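Local coordinates for DNA protection during starvation protein (Agrobacterium tumefaciens, PDB 1O9R) that protects DNA from oxidative damage without binding it, by oxidising Fe(2+) and storing it as a ferric mineral inside a hollow dodecamer, at residues 24-29 with 67-72; 72-75 with 79-82; 16-21 with 129-134; 119-124 with 145-150. All coordinates share one frame; numbering follows the deposited sequence.

How the contacts relate
All four contacts tie together one ferritin-like helical bundle. Contacts 1 and 2 follow each other on helix 48-75, with centres 7 Å apart, and Leu26 CD2 of the first lies 3.6 Å from Leu81 O of the second. Contact 1 holds the iron-binding Glu71 and backs the ferroxidase centre; the side chains of its Ala70 and of Val74 in contact 2 are each about 8 Å from a bound iron. Contact 3 brackets both in sequence and is tied to their shared Arg72 by a salt bridge, Arg72 NH2 to Asp133 OD1, 3.1 Å. Contact 4 touches contact 3 where Ile21 CG2 meets Ala124 CB at 3.7 Å, and contact 1 where Ser25 OG lies 3.7 Å from Ile121 CD1.

Contact 1 of 4, residues 24-29 with 67-72; sequences ESLASV and DTIAER
Leu26 and Val29 meet Ile69 and Ala70 without a flat group among them, so neither ring faces nor amide edges shape this interface; the contact is made by aliphatic branches, one of which also reaches the backbone of the facing helix. Ile69 supplies that central branch. Its CG2 comes against Leu26 CB at 4.0 Å and lies almost as near to the backbone N of the same leucine, reaching down to the surface of the helix rather than to the end of the side chain. With CG1 anti to the carbonyl carbon (chi1 -74°), CD1 of Ile69 extends toward Val29 and makes a looser approach to Val29 CG2 at 4.4 Å. The isobutyl end of Leu26 passes to the next residue. Because its CG is anti to the backbone N (chi1 178°), both methyls arrive over Ala70 CB, CD2 at 3.9 Å and CD1 at 4.2 Å. These residues form the buried seam between helices 12-42 and 48-75, two antiparallel members of the four-helix bundle of the ferritin-like fold. The two short segments run at 154° to each other with their axes 9.4 Å apart, and the backbones are nearest at Leu26 and Ile69. The far flank of 67-72 carries Glu71, which binds iron at the intersubunit ferroxidase centre; Asp67 probably does so as in related proteins. Between the two flanks, the Ala70 methyl also meets Trp41 of a neighbouring subunit, while Glu71 OE1 forms a salt bridge with Lys149 of a third subunit.

Contact 2 of 4, residues 72-75 with 79-82; sequences RVVQ and TALG
Val73 and Val74, in the last turn of helix 48-75, pack on Thr79 and Ala80 where the chain doubles back after leaving this member of the ferritin-like four-helix bundle. The segment begins with Arg72, whose guanidinium turns to the other flank of the helix, where NE bonds to Thr136 OG1 of helix 134-156. Val73 comes next and points at the returning chain. Its CG1, placed anti to the backbone N (chi1 168°), presses on the peptide group of Thr79, 3.4 Å from Thr79 O and about as close to the carbonyl carbon. That oxygen accepts a hydrogen bond from Asn23 ND2, and Asn23 OD1 takes the N-H of Leu81, so a single amide from helix 12-42 holds the extended backbone against the valine. Val74 reaches across with CG1 as well, lying 3.8 Å from Ala80 N and 4.0 Å from Ala80 CB. The Ala80 methyl lies beside Val74, and Trp41 of another subunit packs on it too. Thr79 directs its own side chain away, and its OG1 bonds to Tyr101 OH of that same subunit. Gln75 ends the segment by turning back to Arg72: Gln75 OE1 accepts from Arg72 NH1 at 3.1 Å, nearly straight at 165°, with the donor in the carbonyl plane and the oxygen in the plane of the guanidinium.

Contact 3 of 4, residues 16-21 with 129-134; sequences STVIGI and DEAGDP
A Schellman motif followed directly by a helix N-cap makes the tight turn at residues 129-134, and Thr17 and Val18 of helix 12-42 pack onto it. Ala131 and Asp133 are the two residues of the turn that they touch. The methyl of Ala131 points at the helix and is met by two branches, Val18 CG2 at 3.8 Å and, closer to solvent, Thr17 CG2 at 4.2 Å. Gly132, at a phi of 87°, reverses the chain after helix 103-130; its N bonds back to Asp129 O at 2.9 Å. The turn thus links helix 103-130 to helix 134-156 at one end of the four-helix bundle, and the contact lays helix 12-42 over this link. Asp133 then extends its carboxylate, CG anti to the backbone N (chi1 -175°), across the side chain of Val18, and the two cross obliquely. Its OD2 lies 3.6 Å from Val18 CG1 and a little farther from CG2, so the valine packs its methyls against a buried polar group. The carboxylate has polar partners elsewhere: it caps a backbone N in the first turn of helix 134-156, OD2 also bonds to Thr136 OG1, and OD1 belongs to the salt bridge with Arg72 of helix 48-75. Leu76 packs on both Val18 and Asp133.

Contact 4 of 4, residues 119-124 with 145-150; sequences NMIRKA and RDLDKS
Arg122 and Asp148 form an end-on, two-nitrogen salt bridge between helices 103-130 and 134-156. Arg122 NH1 donates to Asp148 OD1 at 2.8 Å, almost straight at 167°, using the syn lone pair of that oxygen. Arg122 NH2 meets Asp148 OD2 at 3.0 Å, also from the syn side but somewhat out of the carboxylate plane. The two groups are nearly coplanar, 28° apart, as suits a paired grip of this kind. The arginine chain reaches this position through an unusual, nearly eclipsed bend at chi3 (-24°). In the four-helix bundle these two helices are consecutive, and the bridge also sits at an intersubunit surface: Asp9 of a neighbouring subunit pairs with Arg122 NE, and Asp148 OD1 takes a second arginine, Arg72 of that subunit. Two cations on one buried carboxylate would be expected to favour its ionised form. Hydrogen bonds within each helix come next. Asn119 OD1 accepts from Arg122 NH2 at 2.9 Å, in the carbonyl plane and in the guanidinium plane, which helps to fix the rotation of the arginine. On helix 134-156, Ser150 OG donates to Asp146 O at 2.9 Å, approaching from the face opposite to that used by Ser150 N. The apolar part is one methyl, Leu147 CD1, set against the branched base of Ile121, 3.5 Å from Ile121 CG1 and 3.9 Å from Ile121 CB, the side chains crossing at about a right angle.

Contact 1 of 4, residues 24-29 with 67-72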
loop_
_atom_site.group_PDB
_atom_site.type_symbol
_atom_site.label_atom_id
_atom_site.label_comp_id
_atom_site.label_asym_id
_atom_site.label_seq_id
_atom_site.Cartn_x
_atom_site.Cartn_y
_atom_site.Cartn_z
ATOM N N GLU A 24 27.418 -9.291 -25.251
ATOM C CA GLU A 24 27.503 -10.760 -25.206
ATOM C C GLU A 24 26.712 -11.349 -24.067
ATOM O O GLU A 24 25.912 -12.305 -24.184
ATOM C CB GLU A 24 29.011 -11.086 -25.076
ATOM C CG GLU A 24 29.203 -12.613 -24.965
ATOM C CD GLU A 24 30.660 -12.919 -24.618
ATOM O OE1 GLU A 24 31.115 -12.642 -23.510
ATOM O OE2 GLU A 24 31.275 -13.446 -25.558
ATOM N N SER A 25 26.859 -10.757 -22.865
ATOM C CA SER A 25 26.089 -11.203 -21.710
ATOM C C SER A 25 24.585 -11.000 -21.913
ATOM O O SER A 25 23.828 -11.893 -21.495
ATOM C CB SER A 25 26.498 -10.376 -20.479
ATOM O OG SER A 25 27.834 -10.705 -20.087
ATOM N N LEU A 26 24.178 -9.896 -22.531
ATOM C CA LEU A 26 22.746 -9.654 -22.709
ATOM C C LEU A 26 22.086 -10.784 -23.468
ATOM O O LEU A 26 20.982 -11.194 -23.150
ATOM C CB LEU A 26 22.596 -8.325 -23.468
ATOM C CG LEU A 26 21.149 -7.904 -23.811
ATOM C CD1 LEU A 26 20.368 -7.719 -22.508
ATOM C CD2 LEU A 26 21.163 -6.616 -24.634
ATOM N N ALA A 27 22.778 -11.288 -24.500
ATOM C CA ALA A 27 22.131 -12.337 -25.342
ATOM C C ALA A 27 21.900 -13.609 -24.520
ATOM O O ALA A 27 20.827 -14.234 -24.657
ATOM C CB ALA A 27 23.058 -12.686 -26.535
ATOM N N SER A 28 22.860 -14.027 -23.713
ATOM C CA SER A 28 22.635 -15.238 -22.898
ATOM C C SER A 28 21.654 -15.017 -21.779
ATOM O O SER A 28 20.969 -15.962 -21.376
ATOM C CB SER A 28 23.972 -15.765 -22.368
ATOM O OG SER A 28 24.736 -16.352 -23.435
ATOM N N VAL A 29 21.572 -13.789 -21.235
ATOM C CA VAL A 29 20.588 -13.510 -20.159
ATOM C C VAL A 29 19.198 -13.494 -20.772
ATOM O O VAL A 29 18.259 -14.061 -20.158
ATOM C CB VAL A 29 20.913 -12.114 -19.569
ATOM C CG1 VAL A 29 19.743 -11.592 -18.702
ATOM C CG2 VAL A 29 22.205 -12.152 -18.716
ATOM N N ASP A 67 17.802 -5.706 -18.504
ATOM C CA ASP A 67 17.544 -4.299 -18.825
ATOM C C ASP A 67 18.710 -3.463 -18.375
ATOM O O ASP A 67 19.139 -2.484 -19.061
ATOM C CB ASP A 67 16.295 -3.841 -18.001
ATOM C CG ASP A 67 15.057 -4.257 -18.774
ATOM O OD1 ASP A 67 15.210 -4.785 -19.891
ATOM O OD2 ASP A 67 13.929 -4.140 -18.244
ATOM N N THR A 68 19.273 -3.716 -17.170
ATOM C CA THR A 68 20.378 -2.883 -16.673
ATOM C C THR A 68 21.590 -3.012 -17.609
ATOM O O THR A 68 22.318 -2.033 -17.804
ATOM C CB THR A 68 20.722 -3.263 -15.245
ATOM O OG1 THR A 68 19.489 -3.062 -14.482
ATOM C CG2 THR A 68 21.762 -2.396 -14.560
ATOM N N ILE A 69 21.892 -4.253 -18.043
ATOM C CA ILE A 69 23.039 -4.468 -18.961
ATOM C C ILE A 69 22.795 -3.756 -20.259
ATOM O O ILE A 69 23.742 -3.064 -20.747
ATOM C CB ILE A 69 23.183 -6.008 -19.115
ATOM C CG1 ILE A 69 23.793 -6.601 -17.846
ATOM C CG2 ILE A 69 24.026 -6.380 -20.333
ATOM C CD1 ILE A 69 23.673 -8.147 -17.735
ATOM N N ALA A 70 21.609 -3.854 -20.869
ATOM C CA ALA A 70 21.358 -3.181 -22.124
ATOM C C ALA A 70 21.483 -1.677 -21.992
ATOM O O ALA A 70 21.987 -1.002 -22.893
ATOM C CB ALA A 70 19.946 -3.577 -22.595
ATOM N N GLU A 71 20.883 -1.134 -20.907
ATOM C CA GLU A 71 20.974 0.329 -20.728
ATOM C C GLU A 71 22.441 0.757 -20.600
ATOM O O GLU A 71 22.723 1.883 -21.084
ATOM C CB GLU A 71 20.208 0.749 -19.464
ATOM C CG GLU A 71 18.695 0.500 -19.488
ATOM C CD GLU A 71 18.088 0.917 -18.125
ATOM O OE1 GLU A 71 18.764 1.149 -17.116
ATOM O OE2 GLU A 71 16.855 0.773 -18.067
ATOM N N ARG A 72 23.279 -0.051 -19.985
ATOM C CA ARG A 72 24.706 0.361 -19.880
ATOM C C ARG A 72 25.342 0.409 -21.240
ATOM O O ARG A 72 26.172 1.331 -21.387
ATOM C CB ARG A 72 25.403 -0.630 -18.936
ATOM C CG ARG A 72 26.830 -0.206 -18.569
ATOM C CD ARG A 72 26.819 1.213 -17.907
ATOM N NE ARG A 72 28.222 1.455 -17.495
ATOM C CZ ARG A 72 28.596 2.693 -17.129
ATOM N NH1 ARG A 72 27.754 3.707 -17.109
ATOM N NH2 ARG A 72 29.878 2.892 -16.727
#

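Contact 2 of 4, residues 72-75 with 79-82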
loop_
_atom_site.group_PDB
_atom_site.type_symbol
_atom_site.label_atom_id
_atom_site.label_comp_id
_atom_site.label_asym_id
_atom_site.label_seq_id
_atom_site.Cartn_x
_atom_site.Cartn_y
_atom_site.Cartn_z
ATOM N N ARG A 72 23.279 -0.051 -19.985
ATOM C CA ARG A 72 24.706 0.361 -19.880
ATOM C C ARG A 72 25.342 0.409 -21.240
ATOM O O ARG A 72 26.172 1.331 -21.387
ATOM C CB ARG A 72 25.403 -0.630 -18.936
ATOM C CG ARG A 72 26.830 -0.206 -18.569
ATOM C CD ARG A 72 26.819 1.213 -17.907
ATOM N NE ARG A 72 28.222 1.455 -17.495
ATOM C CZ ARG A 72 28.596 2.693 -17.129
ATOM N NH1 ARG A 72 27.754 3.707 -17.109
ATOM N NH2 ARG A 72 29.878 2.892 -16.727
ATOM N N VAL A 73 25.020 -0.522 -22.151
ATOM C CA VAL A 73 25.591 -0.408 -23.500
ATOM C C VAL A 73 25.280 0.959 -24.037
ATOM O O VAL A 73 26.142 1.654 -24.673
ATOM C CB VAL A 73 24.928 -1.481 -24.380
ATOM C CG1 VAL A 73 25.283 -1.196 -25.859
ATOM C CG2 VAL A 73 25.336 -2.880 -23.960
ATOM N N VAL A 74 24.027 1.406 -23.973
ATOM C CA VAL A 74 23.650 2.675 -24.602
ATOM C C VAL A 74 24.246 3.869 -23.901
ATOM O O VAL A 74 24.585 4.871 -24.546
ATOM C CB VAL A 74 22.104 2.767 -24.721
ATOM C CG1 VAL A 74 21.651 1.559 -25.607
ATOM C CG2 VAL A 74 21.240 2.632 -23.522
ATOM N N GLN A 75 24.369 3.791 -22.576
ATOM C CA GLN A 75 25.023 4.851 -21.825
ATOM C C GLN A 75 26.439 5.075 -22.364
ATOM O O GLN A 75 26.895 6.224 -22.305
ATOM C CB GLN A 75 25.125 4.488 -20.335
ATOM C CG GLN A 75 23.751 4.601 -19.642
ATOM C CD GLN A 75 23.743 3.830 -18.350
ATOM O OE1 GLN A 75 24.715 3.745 -17.625
ATOM N NE2 GLN A 75 22.616 3.148 -18.061
ATOM N N THR A 79 25.010 0.393 -29.135
ATOM C CA THR A 79 23.669 -0.080 -29.518
ATOM C C THR A 79 23.393 -1.374 -28.774
ATOM O O THR A 79 24.118 -2.365 -28.882
ATOM C CB THR A 79 23.629 -0.331 -31.036
ATOM O OG1 THR A 79 23.925 0.915 -31.692
ATOM C CG2 THR A 79 22.238 -0.806 -31.443
ATOM N N ALA A 80 22.294 -1.423 -27.948
ATOM C CA ALA A 80 21.965 -2.652 -27.263
ATOM C C ALA A 80 21.365 -3.646 -28.299
ATOM O O ALA A 80 20.545 -3.200 -29.084
ATOM C CB ALA A 80 20.956 -2.374 -26.142
ATOM N N LEU A 81 21.864 -4.849 -28.209
ATOM C CA LEU A 81 21.455 -5.896 -29.156
ATOM C C LEU A 81 20.746 -7.051 -28.472
ATOM O O LEU A 81 21.281 -8.005 -27.916
ATOM C CB LEU A 81 22.705 -6.415 -29.910
ATOM C CG LEU A 81 23.382 -5.337 -30.785
ATOM C CD1 LEU A 81 24.744 -5.811 -31.301
ATOM C CD2 LEU A 81 22.449 -4.939 -31.922
ATOM N N GLY A 82 19.396 -6.899 -28.469
ATOM C CA GLY A 82 18.548 -7.861 -27.765
ATOM C C GLY A 82 17.392 -8.362 -28.599
ATOM O O GLY A 82 16.455 -8.992 -28.058
#

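Contact 3 of 4, residues 16-21 with 129-134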
loop_
_atom_site.group_PDB
_atom_site.type_symbol
_atom_site.label_atom_id
_atom_site.label_comp_id
_atom_site.label_asym_id
_atom_site.label_seq_id
_atom_site.Cartn_x
_atom_site.Cartn_y
_atom_site.Cartn_z
ATOM N N SER A 16 34.609 0.562 -25.832
ATOM C CA SER A 16 34.411 -0.503 -26.836
ATOM C C SER A 16 34.509 -1.882 -26.221
ATOM O O SER A 16 33.699 -2.811 -26.519
ATOM C CB SER A 16 35.549 -0.283 -27.876
ATOM O OG SER A 16 35.440 -1.234 -28.946
ATOM N N THR A 17 35.502 -2.113 -25.366
ATOM C CA THR A 17 35.653 -3.421 -24.732
ATOM C C THR A 17 34.388 -3.803 -23.936
ATOM O O THR A 17 33.874 -4.920 -23.991
ATOM C CB THR A 17 36.845 -3.463 -23.770
ATOM O OG1 THR A 17 38.047 -3.213 -24.593
ATOM C CG2 THR A 17 37.066 -4.730 -22.975
ATOM N N VAL A 18 33.979 -2.813 -23.129
ATOM C CA VAL A 18 32.872 -3.183 -22.208
ATOM C C VAL A 18 31.579 -3.306 -22.992
ATOM O O VAL A 18 30.724 -4.155 -22.623
ATOM C CB VAL A 18 32.772 -2.203 -21.066
ATOM C CG1 VAL A 18 31.529 -2.388 -20.241
ATOM C CG2 VAL A 18 34.030 -2.348 -20.175
ATOM N N ILE A 19 31.286 -2.511 -24.035
ATOM C CA ILE A 19 30.091 -2.752 -24.852
ATOM C C ILE A 19 30.073 -4.182 -25.343
ATOM O O ILE A 19 29.029 -4.843 -25.336
ATOM C CB ILE A 19 30.069 -1.721 -26.019
ATOM C CG1 ILE A 19 29.688 -0.344 -25.404
ATOM C CG2 ILE A 19 29.099 -2.170 -27.115
ATOM C CD1 ILE A 19 29.928 0.763 -26.443
ATOM N N GLY A 20 31.226 -4.740 -25.805
ATOM C CA GLY A 20 31.239 -6.128 -26.257
ATOM C C GLY A 20 30.874 -7.137 -25.179
ATOM O O GLY A 20 30.108 -8.062 -25.394
ATOM N N ILE A 21 31.413 -6.902 -23.965
ATOM C CA ILE A 21 31.110 -7.762 -22.820
ATOM C C ILE A 21 29.601 -7.680 -22.493
ATOM O O ILE A 21 28.996 -8.724 -22.221
ATOM C CB ILE A 21 31.950 -7.338 -21.614
ATOM C CG1 ILE A 21 33.466 -7.557 -21.891
ATOM C CG2 ILE A 21 31.573 -8.114 -20.363
ATOM C CD1 ILE A 21 34.278 -6.809 -20.826
ATOM N N ASP A 129 36.205 -4.745 -14.724
ATOM C CA ASP A 129 37.139 -4.071 -13.811
ATOM C C ASP A 129 38.499 -3.911 -14.512
ATOM O O ASP A 129 39.155 -2.863 -14.403
ATOM C CB ASP A 129 37.396 -4.986 -12.612
ATOM C CG ASP A 129 38.517 -4.517 -11.704
ATOM O OD1 ASP A 129 39.621 -5.113 -11.716
ATOM O OD2 ASP A 129 38.312 -3.539 -11.001
ATOM N N GLU A 130 38.937 -4.949 -15.218
ATOM C CA GLU A 130 40.253 -4.839 -15.900
ATOM C C GLU A 130 40.237 -3.735 -16.936
ATOM O O GLU A 130 41.287 -3.093 -17.175
ATOM C CB GLU A 130 40.516 -6.195 -16.532
ATOM C CG GLU A 130 41.176 -7.204 -15.594
ATOM C CD GLU A 130 41.267 -8.528 -16.345
ATOM O OE1 GLU A 130 42.049 -8.574 -17.314
ATOM O OE2 GLU A 130 40.514 -9.486 -16.059
ATOM N N ALA A 131 39.097 -3.463 -17.562
ATOM C CA ALA A 131 38.968 -2.378 -18.542
ATOM C C ALA A 131 38.893 -1.026 -17.849
ATOM O O ALA A 131 38.948 -0.007 -18.585
ATOM C CB ALA A 131 37.756 -2.603 -19.444
ATOM N N GLY A 132 38.844 -0.900 -16.530
ATOM C CA GLY A 132 38.808 0.392 -15.884
ATOM C C GLY A 132 37.393 0.942 -15.740
ATOM O O GLY A 132 37.190 2.148 -15.599
ATOM N N ASP A 133 36.409 0.028 -15.699
ATOM C CA ASP A 133 34.996 0.482 -15.610
ATOM C C ASP A 133 34.334 -0.139 -14.390
ATOM O O ASP A 133 33.537 -1.141 -14.505
ATOM C CB ASP A 133 34.293 0.124 -16.915
ATOM C CG ASP A 133 32.862 0.660 -16.996
ATOM O OD1 ASP A 133 32.423 1.286 -16.004
ATOM O OD2 ASP A 133 32.238 0.433 -18.057
ATOM N N PRO A 134 34.576 0.319 -13.199
ATOM C CA PRO A 134 33.952 -0.244 -12.009
ATOM C C PRO A 134 32.448 -0.015 -12.012
ATOM O O PRO A 134 31.778 -0.817 -11.321
ATOM C CB PRO A 134 34.632 0.444 -10.825
ATOM C CG PRO A 134 35.511 1.465 -11.385
ATOM C CD PRO A 134 35.559 1.387 -12.870
#

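Contact 4 of 4, residues 119-124 with 145-150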
loop_
_atom_site.group_PDB
_atom_site.type_symbol
_atom_site.label_atom_id
_atom_site.label_comp_id
_atom_site.label_asym_id
_atom_site.label_seq_id
_atom_site.Cartn_x
_atom_site.Cartn_y
_atom_site.Cartn_z
ATOM N N ASN A 119 28.438 -18.173 -14.428
ATOM C CA ASN A 119 29.901 -18.121 -14.572
ATOM C C ASN A 119 30.349 -17.155 -15.638
ATOM O O ASN A 119 31.383 -16.478 -15.481
ATOM C CB ASN A 119 30.346 -19.574 -14.908
ATOM C CG ASN A 119 30.183 -20.488 -13.716
ATOM O OD1 ASN A 119 30.150 -20.112 -12.541
ATOM N ND2 ASN A 119 30.102 -21.810 -13.934
ATOM N N MET A 120 29.496 -16.902 -16.646
ATOM C CA MET A 120 29.818 -15.868 -17.612
ATOM C C MET A 120 29.811 -14.484 -16.928
ATOM O O MET A 120 30.684 -13.633 -17.220
ATOM C CB MET A 120 28.746 -15.834 -18.692
ATOM C CG MET A 120 28.584 -14.669 -19.615
ATOM S SD MET A 120 27.332 -14.974 -20.913
ATOM C CE MET A 120 27.441 -16.833 -20.885
ATOM N N ILE A 121 28.805 -14.245 -16.089
ATOM C CA ILE A 121 28.702 -12.921 -15.443
ATOM C C ILE A 121 29.785 -12.790 -14.410
ATOM O O ILE A 121 30.299 -11.653 -14.264
ATOM C CB ILE A 121 27.294 -12.851 -14.802
ATOM C CG1 ILE A 121 26.195 -12.814 -15.881
ATOM C CG2 ILE A 121 27.226 -11.653 -13.867
ATOM C CD1 ILE A 121 26.237 -11.702 -16.898
ATOM N N ARG A 122 30.238 -13.846 -13.730
ATOM C CA ARG A 122 31.353 -13.778 -12.808
ATOM C C ARG A 122 32.615 -13.274 -13.528
ATOM O O ARG A 122 33.357 -12.408 -13.054
ATOM C CB ARG A 122 31.606 -15.171 -12.195
ATOM C CG ARG A 122 32.561 -15.265 -11.021
ATOM C CD ARG A 122 32.794 -16.688 -10.454
ATOM N NE ARG A 122 31.713 -17.640 -10.710
ATOM C CZ ARG A 122 30.547 -17.497 -10.046
ATOM N NH1 ARG A 122 30.416 -16.631 -9.025
ATOM N NH2 ARG A 122 29.520 -18.275 -10.365
ATOM N N LYS A 123 32.874 -13.841 -14.742
ATOM C CA LYS A 123 34.041 -13.386 -15.527
ATOM C C LYS A 123 33.845 -11.960 -16.022
ATOM O O LYS A 123 34.799 -11.178 -16.095
ATOM C CB LYS A 123 34.189 -14.363 -16.728
ATOM C CG LYS A 123 35.416 -13.956 -17.588
ATOM C CD LYS A 123 35.681 -15.096 -18.583
ATOM C CE LYS A 123 36.981 -14.767 -19.328
ATOM N NZ LYS A 123 36.802 -13.705 -20.349
ATOM N N ALA A 124 32.601 -11.563 -16.373
ATOM C CA ALA A 124 32.332 -10.211 -16.829
ATOM C C ALA A 124 32.680 -9.187 -15.767
ATOM O O ALA A 124 33.099 -8.081 -16.171
ATOM C CB ALA A 124 30.864 -10.058 -17.289
ATOM N N ARG A 145 25.278 -11.694 -7.878
ATOM C CA ARG A 145 24.696 -12.100 -6.603
ATOM C C ARG A 145 23.355 -12.797 -6.794
ATOM O O ARG A 145 23.081 -13.865 -6.207
ATOM C CB ARG A 145 24.411 -10.816 -5.792
ATOM C CG ARG A 145 25.720 -10.426 -5.123
ATOM C CD ARG A 145 25.646 -9.223 -4.251
ATOM N NE ARG A 145 24.678 -9.471 -3.148
ATOM C CZ ARG A 145 24.420 -8.465 -2.316
ATOM N NH1 ARG A 145 25.013 -7.292 -2.326
ATOM N NH2 ARG A 145 23.475 -8.739 -1.380
ATOM N N ASP A 146 22.507 -12.294 -7.710
ATOM C CA ASP A 146 21.197 -12.984 -7.909
ATOM C C ASP A 146 21.415 -14.267 -8.714
ATOM O O ASP A 146 20.683 -15.234 -8.450
ATOM C CB ASP A 146 20.246 -12.034 -8.650
ATOM C CG ASP A 146 19.636 -10.979 -7.710
ATOM O OD1 ASP A 146 19.179 -9.946 -8.294
ATOM O OD2 ASP A 146 19.670 -11.189 -6.490
ATOM N N LEU A 147 22.322 -14.323 -9.700
ATOM C CA LEU A 147 22.502 -15.597 -10.451
ATOM C C LEU A 147 23.036 -16.640 -9.515
ATOM O O LEU A 147 22.621 -17.822 -9.666
ATOM C CB LEU A 147 23.457 -15.366 -11.629
ATOM C CG LEU A 147 22.722 -14.721 -12.824
ATOM C CD1 LEU A 147 23.716 -13.941 -13.677
ATOM C CD2 LEU A 147 21.989 -15.855 -13.567
ATOM N N ASP A 148 24.019 -16.332 -8.675
ATOM C CA ASP A 148 24.572 -17.366 -7.800
ATOM C C ASP A 148 23.559 -17.854 -6.804
ATOM O O ASP A 148 23.587 -19.039 -6.453
ATOM C CB ASP A 148 25.844 -16.832 -7.076
ATOM C CG ASP A 148 27.073 -16.858 -7.961
ATOM O OD1 ASP A 148 28.139 -16.511 -7.359
ATOM O OD2 ASP A 148 27.048 -17.180 -9.148
ATOM N N LYS A 149 22.705 -16.945 -6.306
ATOM C CA LYS A 149 21.651 -17.433 -5.371
ATOM C C LYS A 149 20.619 -18.264 -6.144
ATOM O O LYS A 149 20.189 -19.262 -5.532
ATOM C CB LYS A 149 21.029 -16.186 -4.689
ATOM C CG LYS A 149 19.895 -16.559 -3.763
ATOM C CD LYS A 149 19.438 -15.349 -2.923
ATOM C CE LYS A 149 18.229 -15.795 -2.088
ATOM N NZ LYS A 149 17.961 -14.736 -1.049
ATOM N N SER A 150 20.250 -17.840 -7.325
ATOM C CA SER A 150 19.265 -18.645 -8.085
ATOM C C SER A 150 19.815 -20.023 -8.436
ATOM O O SER A 150 19.132 -21.047 -8.343
ATOM C CB SER A 150 18.825 -17.910 -9.334
ATOM O OG SER A 150 18.273 -16.636 -9.050
#